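Local coordinates for protein anthranilate synthase component I (Streptococcus pneumoniae serotype 4, PDB 5KCK) that is a component of anthranilate synthase, an alpha/beta protein rich in antiparallel sheet, present as two copies in its assembly, at residues R40-F54 / D120-H134. Sequence-based numbering, arbitrary orientation.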
ATOM      1  N   ARG A  40      -5.113  -5.165   2.216  1.00 65.35           N
ATOM      2  CA  ARG A  40      -5.023  -6.222   3.218  1.00 57.24           C
ATOM      3  C   ARG A  40      -4.819  -7.587   2.568  1.00 51.76           C
ATOM      4  O   ARG A  40      -3.719  -8.141   2.641  1.00 44.38           O
ATOM      5  CB  ARG A  40      -6.260  -6.202   4.113  1.00 53.53           C
ATOM      6  CG  ARG A  40      -6.012  -6.758   5.499  1.00 69.06           C
ATOM      7  CD  ARG A  40      -6.883  -6.049   6.525  1.00 82.48           C
ATOM      8  NE  ARG A  40      -6.705  -4.599   6.454  1.00 87.50           N
ATOM      9  CZ  ARG A  40      -7.279  -3.729   7.279  1.00 88.85           C
ATOM     10  NH1 ARG A  40      -8.076  -4.156   8.253  1.00 86.87           N
ATOM     11  NH2 ARG A  40      -7.055  -2.429   7.132  1.00 87.12           N
ATOM     12  N   PHE A  41      -5.839  -8.150   1.919  1.00 24.79           N
ATOM     13  CA  PHE A  41      -5.735  -9.498   1.366  1.00 31.48           C
ATOM     14  C   PHE A  41      -6.337  -9.551  -0.030  1.00 30.47           C
ATOM     15  O   PHE A  41      -7.285  -8.830  -0.342  1.00 26.01           O
ATOM     16  CB  PHE A  41      -6.440 -10.555   2.249  1.00 34.81           C
ATOM     17  CG  PHE A  41      -5.798 -10.752   3.601  1.00 47.38           C
ATOM     18  CD1 PHE A  41      -4.617 -11.470   3.728  1.00 41.35           C
ATOM     19  CD2 PHE A  41      -6.379 -10.222   4.745  1.00 52.62           C
ATOM     20  CE1 PHE A  41      -4.019 -11.655   4.977  1.00 41.61           C
ATOM     21  CE2 PHE A  41      -5.785 -10.403   5.998  1.00 49.42           C
ATOM     22  CZ  PHE A  41      -4.605 -11.120   6.111  1.00 42.11           C
ATOM     23  N   SER A  42      -5.786 -10.438  -0.860  1.00 25.24           N
ATOM     24  CA  SER A  42      -6.384 -10.801  -2.137  1.00 26.53           C
ATOM     25  C   SER A  42      -6.435 -12.318  -2.227  1.00 24.85           C
ATOM     26  O   SER A  42      -5.439 -12.999  -1.965  1.00 28.21           O
ATOM     27  CB  SER A  42      -5.604 -10.227  -3.331  1.00 24.44           C
ATOM     28  OG  SER A  42      -5.540  -8.813  -3.272  1.00 29.26           O
ATOM     29  N   ILE A  43      -7.596 -12.839  -2.584  1.00 17.72           N
ATOM     30  CA  ILE A  43      -7.799 -14.265  -2.753  1.00 21.05           C
ATOM     31  C   ILE A  43      -8.002 -14.534  -4.231  1.00 22.80           C
ATOM     32  O   ILE A  43      -8.812 -13.868  -4.890  1.00 23.76           O
ATOM     33  CB  ILE A  43      -9.003 -14.773  -1.948  1.00 21.87           C
ATOM     34  CG1 ILE A  43      -8.835 -14.446  -0.470  1.00 18.62           C
ATOM     35  CG2 ILE A  43      -9.197 -16.268  -2.192  1.00 20.05           C
ATOM     36  CD1 ILE A  43     -10.160 -14.318   0.239  1.00 29.34           C
ATOM     37  N   LEU A  44      -7.263 -15.504  -4.744  1.00 19.28           N
ATOM     38  CA  LEU A  44      -7.426 -16.012  -6.092  1.00 20.73           C
ATOM     39  C   LEU A  44      -7.663 -17.509  -5.960  1.00 24.26           C
ATOM     40  O   LEU A  44      -6.913 -18.190  -5.251  1.00 24.25           O
ATOM     41  CB  LEU A  44      -6.177 -15.699  -6.921  1.00 26.76           C
ATOM     42  CG  LEU A  44      -6.280 -15.507  -8.426  1.00 39.17           C
ATOM     43  CD1 LEU A  44      -4.997 -14.892  -8.928  1.00 40.80           C
ATOM     44  CD2 LEU A  44      -6.534 -16.824  -9.110  1.00 40.40           C
ATOM     45  N   ALA A  45      -8.720 -18.015  -6.594  1.00 16.90           N
ATOM     46  CA  ALA A  45      -9.065 -19.429  -6.484  1.00 26.74           C
ATOM     47  C   ALA A  45      -9.367 -20.015  -7.855  1.00 27.18           C
ATOM     48  O   ALA A  45      -9.883 -19.325  -8.740  1.00 24.16           O
ATOM     49  CB  ALA A  45     -10.270 -19.650  -5.559  1.00 24.65           C
ATOM     50  N   TYR A  46      -9.071 -21.309  -8.008  1.00 17.54           N
ATOM     51  CA  TYR A  46      -9.131 -21.967  -9.310  1.00 23.04           C
ATOM     52  C   TYR A  46      -9.342 -23.465  -9.116  1.00 24.78           C
ATOM     53  O   TYR A  46      -9.128 -24.009  -8.029  1.00 23.00           O
ATOM     54  CB  TYR A  46      -7.852 -21.697 -10.121  1.00 18.36           C
ATOM     55  CG  TYR A  46      -6.637 -21.615  -9.229  1.00 21.94           C
ATOM     56  CD1 TYR A  46      -5.925 -22.762  -8.876  1.00 27.82           C
ATOM     57  CD2 TYR A  46      -6.230 -20.400  -8.697  1.00 24.74           C
ATOM     58  CE1 TYR A  46      -4.820 -22.692  -8.026  1.00 19.16           C
ATOM     59  CE2 TYR A  46      -5.142 -20.315  -7.839  1.00 23.87           C
ATOM     60  CZ  TYR A  46      -4.438 -21.457  -7.513  1.00 23.56           C
ATOM     61  OH  TYR A  46      -3.356 -21.351  -6.667  1.00 22.96           O
ATOM     62  N   ASN A  47      -9.758 -24.120 -10.198  1.00 23.13           N
ATOM     63  CA  ASN A  47      -9.999 -25.559 -10.224  1.00 27.82           C
ATOM     64  C   ASN A  47     -10.893 -26.035  -9.073  1.00 26.97           C
ATOM     65  O   ASN A  47     -10.492 -26.883  -8.279  1.00 22.75           O
ATOM     66  CB  ASN A  47      -8.679 -26.321 -10.218  1.00 20.29           C
ATOM     67  CG  ASN A  47      -7.862 -26.079 -11.478  1.00 23.76           C
ATOM     68  OD1 ASN A  47      -8.405 -26.029 -12.584  1.00 25.79           O
ATOM     69  ND2 ASN A  47      -6.555 -25.916 -11.312  1.00 26.03           N
ATOM     70  N   PRO A  48     -12.122 -25.527  -8.983  1.00 23.72           N
ATOM     71  CA  PRO A  48     -12.980 -25.897  -7.854  1.00 19.40           C
ATOM     72  C   PRO A  48     -13.343 -27.375  -7.888  1.00 23.12           C
ATOM     73  O   PRO A  48     -13.467 -27.978  -8.953  1.00 20.71           O
ATOM     74  CB  PRO A  48     -14.217 -25.020  -8.053  1.00 22.31           C
ATOM     75  CG  PRO A  48     -14.297 -24.864  -9.543  1.00 23.85           C
ATOM     76  CD  PRO A  48     -12.865 -24.796 -10.026  1.00 18.82           C
ATOM     77  N   VAL A  49     -13.501 -27.958  -6.697  1.00 22.52           N
ATOM     78  CA  VAL A  49     -13.929 -29.352  -6.586  1.00 20.82           C
ATOM     79  C   VAL A  49     -15.424 -29.493  -6.866  1.00 21.96           C
ATOM     80  O   VAL A  49     -15.865 -30.486  -7.460  1.00 27.34           O
ATOM     81  CB  VAL A  49     -13.555 -29.898  -5.196  1.00 24.32           C
ATOM     82  CG1 VAL A  49     -14.110 -31.315  -4.990  1.00 24.66           C
ATOM     83  CG2 VAL A  49     -12.046 -29.900  -5.028  1.00 26.06           C
ATOM     84  N   PHE A  50     -16.224 -28.514  -6.440  1.00 20.46           N
ATOM     85  CA  PHE A  50     -17.677 -28.539  -6.573  1.00 28.36           C
ATOM     86  C   PHE A  50     -18.194 -27.210  -7.090  1.00 27.33           C
ATOM     87  O   PHE A  50     -17.643 -26.141  -6.793  1.00 19.27           O
ATOM     88  CB  PHE A  50     -18.427 -28.763  -5.245  1.00 28.50           C
ATOM     89  CG  PHE A  50     -18.112 -30.038  -4.567  1.00 35.77           C
ATOM     90  CD1 PHE A  50     -18.284 -31.249  -5.218  1.00 35.09           C
ATOM     91  CD2 PHE A  50     -17.683 -30.033  -3.249  1.00 34.12           C
ATOM     92  CE1 PHE A  50     -18.004 -32.436  -4.575  1.00 40.89           C
ATOM     93  CE2 PHE A  50     -17.401 -31.211  -2.598  1.00 36.97           C
ATOM     94  CZ  PHE A  50     -17.565 -32.421  -3.260  1.00 46.41           C
ATOM     95  N   GLU A  51     -19.305 -27.301  -7.808  1.00 23.66           N
ATOM     96  CA  GLU A  51     -20.184 -26.179  -8.100  1.00 21.80           C
ATOM     97  C   GLU A  51     -21.503 -26.421  -7.384  1.00 23.01           C
ATOM     98  O   GLU A  51     -22.112 -27.485  -7.540  1.00 23.62           O
ATOM     99  CB  GLU A  51     -20.425 -26.049  -9.606  1.00 28.80           C
ATOM    100  CG  GLU A  51     -21.412 -24.975  -9.985  1.00 36.68           C
ATOM    101  CD  GLU A  51     -21.790 -25.022 -11.458  1.00 46.37           C
ATOM    102  OE1 GLU A  51     -22.454 -25.995 -11.879  1.00 47.42           O
ATOM    103  OE2 GLU A  51     -21.421 -24.083 -12.192  1.00 44.81           O
ATOM    104  N   ILE A  52     -21.942 -25.450  -6.595  1.00 20.04           N
ATOM    105  CA  ILE A  52     -23.216 -25.546  -5.892  1.00 26.25           C
ATOM    106  C   ILE A  52     -24.085 -24.389  -6.347  1.00 27.81           C
ATOM    107  O   ILE A  52     -23.680 -23.224  -6.255  1.00 27.61           O
ATOM    108  CB  ILE A  52     -23.037 -25.542  -4.370  1.00 25.37           C
ATOM    109  CG1 ILE A  52     -22.149 -26.717  -3.970  1.00 23.03           C
ATOM    110  CG2 ILE A  52     -24.402 -25.608  -3.683  1.00 23.11           C
ATOM    111  CD1 ILE A  52     -21.908 -26.829  -2.512  1.00 31.72           C
ATOM    112  N   LYS A  53     -25.272 -24.709  -6.842  1.00 25.90           N
ATOM    113  CA  LYS A  53     -26.092 -23.724  -7.523  1.00 32.28           C
ATOM    114  C   LYS A  53     -27.558 -23.988  -7.212  1.00 29.06           C
ATOM    115  O   LYS A  53     -27.975 -25.143  -7.088  1.00 30.32           O
ATOM    116  CB  LYS A  53     -25.802 -23.765  -9.039  1.00 30.28           C
ATOM    117  CG  LYS A  53     -26.985 -23.556  -9.944  1.00 44.36           C
ATOM    118  CD  LYS A  53     -26.751 -24.185 -11.311  1.00 52.72           C
ATOM    119  CE  LYS A  53     -25.660 -23.479 -12.093  1.00 57.79           C
ATOM    120  NZ  LYS A  53     -25.515 -24.070 -13.464  1.00 61.16           N
ATOM    121  N   PHE A  54     -28.322 -22.907  -7.060  1.00 28.17           N
ATOM    122  CA  PHE A  54     -29.771 -22.955  -6.877  1.00 22.84           C
ATOM    123  C   PHE A  54     -30.410 -22.134  -7.988  1.00 29.65           C
ATOM    124  O   PHE A  54     -30.186 -20.919  -8.078  1.00 27.25           O
ATOM    125  CB  PHE A  54     -30.174 -22.403  -5.505  1.00 22.66           C
ATOM    126  CG  PHE A  54     -31.601 -22.703  -5.113  1.00 30.41           C
ATOM    127  CD1 PHE A  54     -32.007 -24.001  -4.855  1.00 24.77           C
ATOM    128  CD2 PHE A  54     -32.526 -21.684  -4.972  1.00 30.80           C
ATOM    129  CE1 PHE A  54     -33.314 -24.281  -4.483  1.00 30.97           C
ATOM    130  CE2 PHE A  54     -33.833 -21.956  -4.602  1.00 29.89           C
ATOM    131  CZ  PHE A  54     -34.226 -23.258  -4.353  1.00 30.38           C
ATOM    132  N   ASP A 120     -30.245 -18.122  -8.583  1.00 23.90           N
ATOM    133  CA  ASP A 120     -30.472 -17.430  -7.325  1.00 28.22           C
ATOM    134  C   ASP A 120     -29.306 -17.591  -6.363  1.00 35.32           C
ATOM    135  O   ASP A 120     -29.126 -16.747  -5.481  1.00 36.52           O
ATOM    136  CB  ASP A 120     -31.779 -17.914  -6.716  1.00 33.40           C
ATOM    137  CG  ASP A 120     -32.966 -17.581  -7.599  1.00 41.23           C
ATOM    138  OD1 ASP A 120     -33.364 -16.402  -7.621  1.00 43.86           O
ATOM    139  OD2 ASP A 120     -33.476 -18.480  -8.301  1.00 49.95           O
HETATM  140  N   MSE A 121     -28.496 -18.628  -6.542  1.00 32.98           N
HETATM  141  CA  MSE A 121     -27.296 -18.845  -5.751  1.00 23.80           C
HETATM  142  C   MSE A 121     -26.302 -19.607  -6.607  1.00 24.32           C
HETATM  143  O   MSE A 121     -26.686 -20.526  -7.334  1.00 24.80           O
HETATM  144  CB  MSE A 121     -27.609 -19.625  -4.469  1.00 19.91           C
HETATM  145  CG  MSE A 121     -26.409 -19.891  -3.606  1.00 32.37           C
HETATM  146 SE   MSE A 121     -26.827 -21.007  -2.057  0.71 35.49          SE
HETATM  147  CE  MSE A 121     -26.735 -22.754  -2.923  1.00 30.91           C
ATOM    148  N   HIS A 122     -25.032 -19.228  -6.519  1.00 19.99           N
ATOM    149  CA  HIS A 122     -23.981 -19.888  -7.282  1.00 21.85           C
ATOM    150  C   HIS A 122     -22.675 -19.776  -6.508  1.00 27.12           C
ATOM    151  O   HIS A 122     -22.170 -18.668  -6.290  1.00 22.21           O
ATOM    152  CB  HIS A 122     -23.847 -19.266  -8.671  1.00 20.46           C
ATOM    153  CG  HIS A 122     -23.293 -20.198  -9.703  1.00 31.24           C
ATOM    154  ND1 HIS A 122     -23.417 -19.965 -11.057  1.00 29.58           N
ATOM    155  CD2 HIS A 122     -22.610 -21.362  -9.583  1.00 30.14           C
ATOM    156  CE1 HIS A 122     -22.841 -20.950 -11.724  1.00 31.38           C
ATOM    157  NE2 HIS A 122     -22.340 -21.809 -10.853  1.00 27.83           N
ATOM    158  N   PHE A 123     -22.134 -20.916  -6.091  1.00 22.34           N
ATOM    159  CA  PHE A 123     -20.842 -20.965  -5.424  1.00 22.14           C
ATOM    160  C   PHE A 123     -19.951 -21.988  -6.104  1.00 26.99           C
ATOM    161  O   PHE A 123     -20.420 -23.044  -6.544  1.00 18.35           O
ATOM    162  CB  PHE A 123     -20.981 -21.333  -3.931  1.00 17.71           C
ATOM    163  CG  PHE A 123     -21.476 -20.208  -3.073  1.00 25.81           C
ATOM    164  CD1 PHE A 123     -20.593 -19.258  -2.577  1.00 24.74           C
ATOM    165  CD2 PHE A 123     -22.826 -20.100  -2.755  1.00 27.28           C
ATOM    166  CE1 PHE A 123     -21.047 -18.216  -1.781  1.00 27.40           C
ATOM    167  CE2 PHE A 123     -23.290 -19.061  -1.959  1.00 23.97           C
ATOM    168  CZ  PHE A 123     -22.401 -18.115  -1.472  1.00 17.49           C
ATOM    169  N   PHE A 124     -18.667 -21.676  -6.178  1.00 20.70           N
ATOM    170  CA  PHE A 124     -17.652 -22.679  -6.453  1.00 24.14           C
ATOM    171  C   PHE A 124     -16.926 -23.018  -5.150  1.00 26.24           C
ATOM    172  O   PHE A 124     -16.713 -22.152  -4.295  1.00 21.13           O
ATOM    173  CB  PHE A 124     -16.647 -22.187  -7.501  1.00 18.49           C
ATOM    174  CG  PHE A 124     -17.197 -22.071  -8.899  1.00 22.79           C
ATOM    175  CD1 PHE A 124     -17.606 -23.195  -9.601  1.00 26.16           C
ATOM    176  CD2 PHE A 124     -17.239 -20.842  -9.536  1.00 25.64           C
ATOM    177  CE1 PHE A 124     -18.089 -23.092 -10.904  1.00 24.00           C
ATOM    178  CE2 PHE A 124     -17.708 -20.733 -10.839  1.00 31.85           C
ATOM    179  CZ  PHE A 124     -18.141 -21.857 -11.521  1.00 28.22           C
ATOM    180  N   VAL A 125     -16.530 -24.281  -5.010  1.00 20.45           N
ATOM    181  CA  VAL A 125     -15.923 -24.788  -3.779  1.00 26.11           C
ATOM    182  C   VAL A 125     -14.475 -25.165  -4.070  1.00 22.13           C
ATOM    183  O   VAL A 125     -14.217 -26.039  -4.904  1.00 26.10           O
ATOM    184  CB  VAL A 125     -16.710 -25.983  -3.223  1.00 22.50           C
ATOM    185  CG1 VAL A 125     -16.129 -26.421  -1.899  1.00 19.23           C
ATOM    186  CG2 VAL A 125     -18.185 -25.621  -3.092  1.00 18.98           C
ATOM    187  N   TYR A 126     -13.537 -24.527  -3.369  1.00 21.38           N
ATOM    188  CA  TYR A 126     -12.120 -24.566  -3.721  1.00 18.04           C
ATOM    189  C   TYR A 126     -11.250 -25.133  -2.605  1.00 28.68           C
ATOM    190  O   TYR A 126     -11.411 -24.780  -1.427  1.00 23.34           O
ATOM    191  CB  TYR A 126     -11.575 -23.167  -4.042  1.00 17.51           C
ATOM    192  CG  TYR A 126     -12.225 -22.461  -5.202  1.00 21.60           C
ATOM    193  CD1 TYR A 126     -11.742 -22.611  -6.498  1.00 19.88           C
ATOM    194  CD2 TYR A 126     -13.306 -21.618  -4.995  1.00 19.07           C
ATOM    195  CE1 TYR A 126     -12.334 -21.939  -7.563  1.00 21.79           C
ATOM    196  CE2 TYR A 126     -13.903 -20.954  -6.041  1.00 16.70           C
ATOM    197  CZ  TYR A 126     -13.418 -21.114  -7.325  1.00 19.41           C
ATOM    198  OH  TYR A 126     -14.026 -20.438  -8.362  1.00 24.18           O
ATOM    199  N   GLU A 127     -10.286 -25.965  -3.001  1.00 25.04           N
ATOM    200  CA  GLU A 127      -9.147 -26.332  -2.168  1.00 24.72           C
ATOM    201  C   GLU A 127      -7.829 -25.953  -2.831  1.00 19.52           C
ATOM    202  O   GLU A 127      -6.761 -26.330  -2.334  1.00 24.12           O
ATOM    203  CB  GLU A 127      -9.163 -27.830  -1.850  1.00 22.66           C
ATOM    204  CG  GLU A 127      -9.238 -28.706  -3.084  1.00 29.21           C
ATOM    205  CD  GLU A 127      -9.367 -30.186  -2.745  1.00 34.55           C
ATOM    206  OE1 GLU A 127      -9.916 -30.512  -1.661  1.00 29.40           O
ATOM    207  OE2 GLU A 127      -8.902 -31.016  -3.561  1.00 31.54           O
ATOM    208  N   SER A 128      -7.880 -25.213  -3.937  1.00 21.53           N
ATOM    209  CA  SER A 128      -6.696 -24.723  -4.634  1.00 19.37           C
ATOM    210  C   SER A 128      -6.848 -23.221  -4.784  1.00 23.04           C
ATOM    211  O   SER A 128      -7.774 -22.761  -5.459  1.00 23.53           O
ATOM    212  CB  SER A 128      -6.543 -25.380  -6.011  1.00 23.66           C
ATOM    213  OG  SER A 128      -6.691 -26.787  -5.927  1.00 31.56           O
ATOM    214  N   TYR A 129      -5.944 -22.462  -4.175  1.00 18.54           N
ATOM    215  CA  TYR A 129      -6.113 -21.018  -4.130  1.00 21.54           C
ATOM    216  C   TYR A 129      -4.806 -20.373  -3.675  1.00 18.54           C
ATOM    217  O   TYR A 129      -3.891 -21.041  -3.182  1.00 23.67           O
ATOM    218  CB  TYR A 129      -7.274 -20.637  -3.197  1.00 21.37           C
ATOM    219  CG  TYR A 129      -7.040 -21.094  -1.776  1.00 22.50           C
ATOM    220  CD1 TYR A 129      -7.329 -22.401  -1.391  1.00 27.04           C
ATOM    221  CD2 TYR A 129      -6.500 -20.233  -0.831  1.00 20.71           C
ATOM    222  CE1 TYR A 129      -7.111 -22.836  -0.098  1.00 22.68           C
ATOM    223  CE2 TYR A 129      -6.276 -20.655   0.471  1.00 21.64           C
ATOM    224  CZ  TYR A 129      -6.580 -21.963   0.825  1.00 27.45           C
ATOM    225  OH  TYR A 129      -6.357 -22.402   2.103  1.00 29.57           O
HETATM  226  N   MSE A 130      -4.731 -19.062  -3.862  1.00 20.80           N
HETATM  227  CA  MSE A 130      -3.622 -18.245  -3.380  1.00 18.91           C
HETATM  228  C   MSE A 130      -4.173 -17.149  -2.497  1.00 21.25           C
HETATM  229  O   MSE A 130      -5.258 -16.634  -2.761  1.00 24.93           O
HETATM  230  CB  MSE A 130      -2.856 -17.582  -4.522  1.00 19.13           C
HETATM  231  CG  MSE A 130      -2.317 -18.481  -5.586  1.00 55.14           C
HETATM  232 SE   MSE A 130      -1.696 -17.337  -7.037  0.82 43.74          SE
HETATM  233  CE  MSE A 130      -0.478 -16.273  -6.134  1.00 23.76           C
ATOM    234  N   VAL A 131      -3.426 -16.762  -1.471  1.00 19.29           N
ATOM    235  CA  VAL A 131      -3.779 -15.622  -0.636  1.00 23.89           C
ATOM    236  C   VAL A 131      -2.608 -14.650  -0.666  1.00 25.55           C
ATOM    237  O   VAL A 131      -1.481 -15.012  -0.304  1.00 26.13           O
ATOM    238  CB  VAL A 131      -4.120 -16.050   0.799  1.00 28.47           C
ATOM    239  CG1 VAL A 131      -4.615 -14.856   1.615  1.00 27.81           C
ATOM    240  CG2 VAL A 131      -5.174 -17.151   0.778  1.00 23.80           C
ATOM    241  N   PHE A 132      -2.865 -13.432  -1.128  1.00 25.44           N
ATOM    242  CA  PHE A 132      -1.882 -12.355  -1.084  1.00 20.90           C
ATOM    243  C   PHE A 132      -2.015 -11.661   0.266  1.00 25.30           C
ATOM    244  O   PHE A 132      -3.018 -10.992   0.528  1.00 32.39           O
ATOM    245  CB  PHE A 132      -2.100 -11.359  -2.222  1.00 20.80           C
ATOM    246  CG  PHE A 132      -1.721 -11.881  -3.585  1.00 23.43           C
ATOM    247  CD1 PHE A 132      -2.501 -12.833  -4.219  1.00 19.87           C
ATOM    248  CD2 PHE A 132      -0.599 -11.389  -4.247  1.00 21.43           C
ATOM    249  CE1 PHE A 132      -2.158 -13.310  -5.483  1.00 25.26           C
ATOM    250  CE2 PHE A 132      -0.251 -11.858  -5.506  1.00 24.26           C
ATOM    251  CZ  PHE A 132      -1.031 -12.821  -6.123  1.00 25.99           C
ATOM    252  N   ASP A 133      -1.016 -11.825   1.129  1.00 28.06           N
ATOM    253  CA  ASP A 133      -0.971 -11.101   2.399  1.00 25.68           C
ATOM    254  C   ASP A 133      -0.172  -9.832   2.135  1.00 26.52           C
ATOM    255  O   ASP A 133       1.052  -9.794   2.291  1.00 30.15           O
ATOM    256  CB  ASP A 133      -0.355 -11.960   3.497  1.00 34.52           C
ATOM    257  CG  ASP A 133      -0.428 -11.307   4.878  1.00 45.68           C
ATOM    258  OD1 ASP A 133      -0.714 -10.094   4.975  1.00 47.03           O
ATOM    259  OD2 ASP A 133      -0.181 -12.016   5.873  1.00 47.06           O
ATOM    260  N   HIS A 134      -0.880  -8.780   1.715  1.00 23.81           N
ATOM    261  CA  HIS A 134      -0.209  -7.562   1.271  1.00 27.91           C
ATOM    262  C   HIS A 134       0.552  -6.883   2.396  1.00 31.96           C
ATOM    263  O   HIS A 134       1.610  -6.292   2.151  1.00 34.98           O
ATOM    264  CB  HIS A 134      -1.218  -6.587   0.659  1.00 26.28           C
ATOM    265  CG  HIS A 134      -1.853  -7.093  -0.596  1.00 25.49           C
ATOM    266  ND1 HIS A 134      -1.123  -7.416  -1.719  1.00 32.39           N
ATOM    267  CD2 HIS A 134      -3.147  -7.356  -0.900  1.00 32.45           C
ATOM    268  CE1 HIS A 134      -1.940  -7.847  -2.665  1.00 28.54           C
ATOM    269  NE2 HIS A 134      -3.174  -7.821  -2.193  1.00 31.15           N
TER
HETATM  270  O   HOH W   1      -2.319  -8.074   4.730  1.00 52.75           O
HETATM  271  O   HOH W   2      -9.890 -26.506  -5.733  1.00 28.89           O
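H122 and E51 reach each other diagonally on one face of strands 121-126 and 50-54, from the neighbouring non-hydrogen-bonded pairs H122-K53 and E51-F124. H122 NE2 donates a hydrogen bond to E51 OE2 (2.8 Å). The carboxylate oxygen lies in the imidazole plane, yet the ring's N-H reaches it from above the carboxylate plane. E51 gets there with CG anti to its backbone N (chi1 175°) and an extended chain. K53 lays its CE over one imidazole face, and Y250 OH bonds ND1, so histidine's two nitrogens and flat ring are all used. At the far end, H134 NE2 donates to S42 OG (2.8 Å), a small hydroxyl that also bonds E30 of the second subunit.

Backbone bonds form two antiparallel ladders, 41-45 with 128-133 and 50-54 with 121-126, whose register slips by one residue between them. Classic beta bulges set V49 and F50 against V125, and D120 and M121 against F54. The first ladder belongs to a three-stranded sheet that continues into the second subunit through 41-45; the second belongs to the large antiparallel sheet.

At the junction the Y126 ring is sandwiched: A45 CB, small enough to sit close, lies 3.4 Å from its centroid, and P48 CB covers the opposite face at 4.0 Å. Y126 OH bonds H25 O of the second subunit. A water bridges N47 O, E127 N and S128 OG where the strands part.

Apolar branched and flexible chains fill the side facing helix 70-78: I52 CG2 touches selenomethionine M121 CE at 3.8 Å, and V125 CG2 packs 3.8 Å from F50 CB.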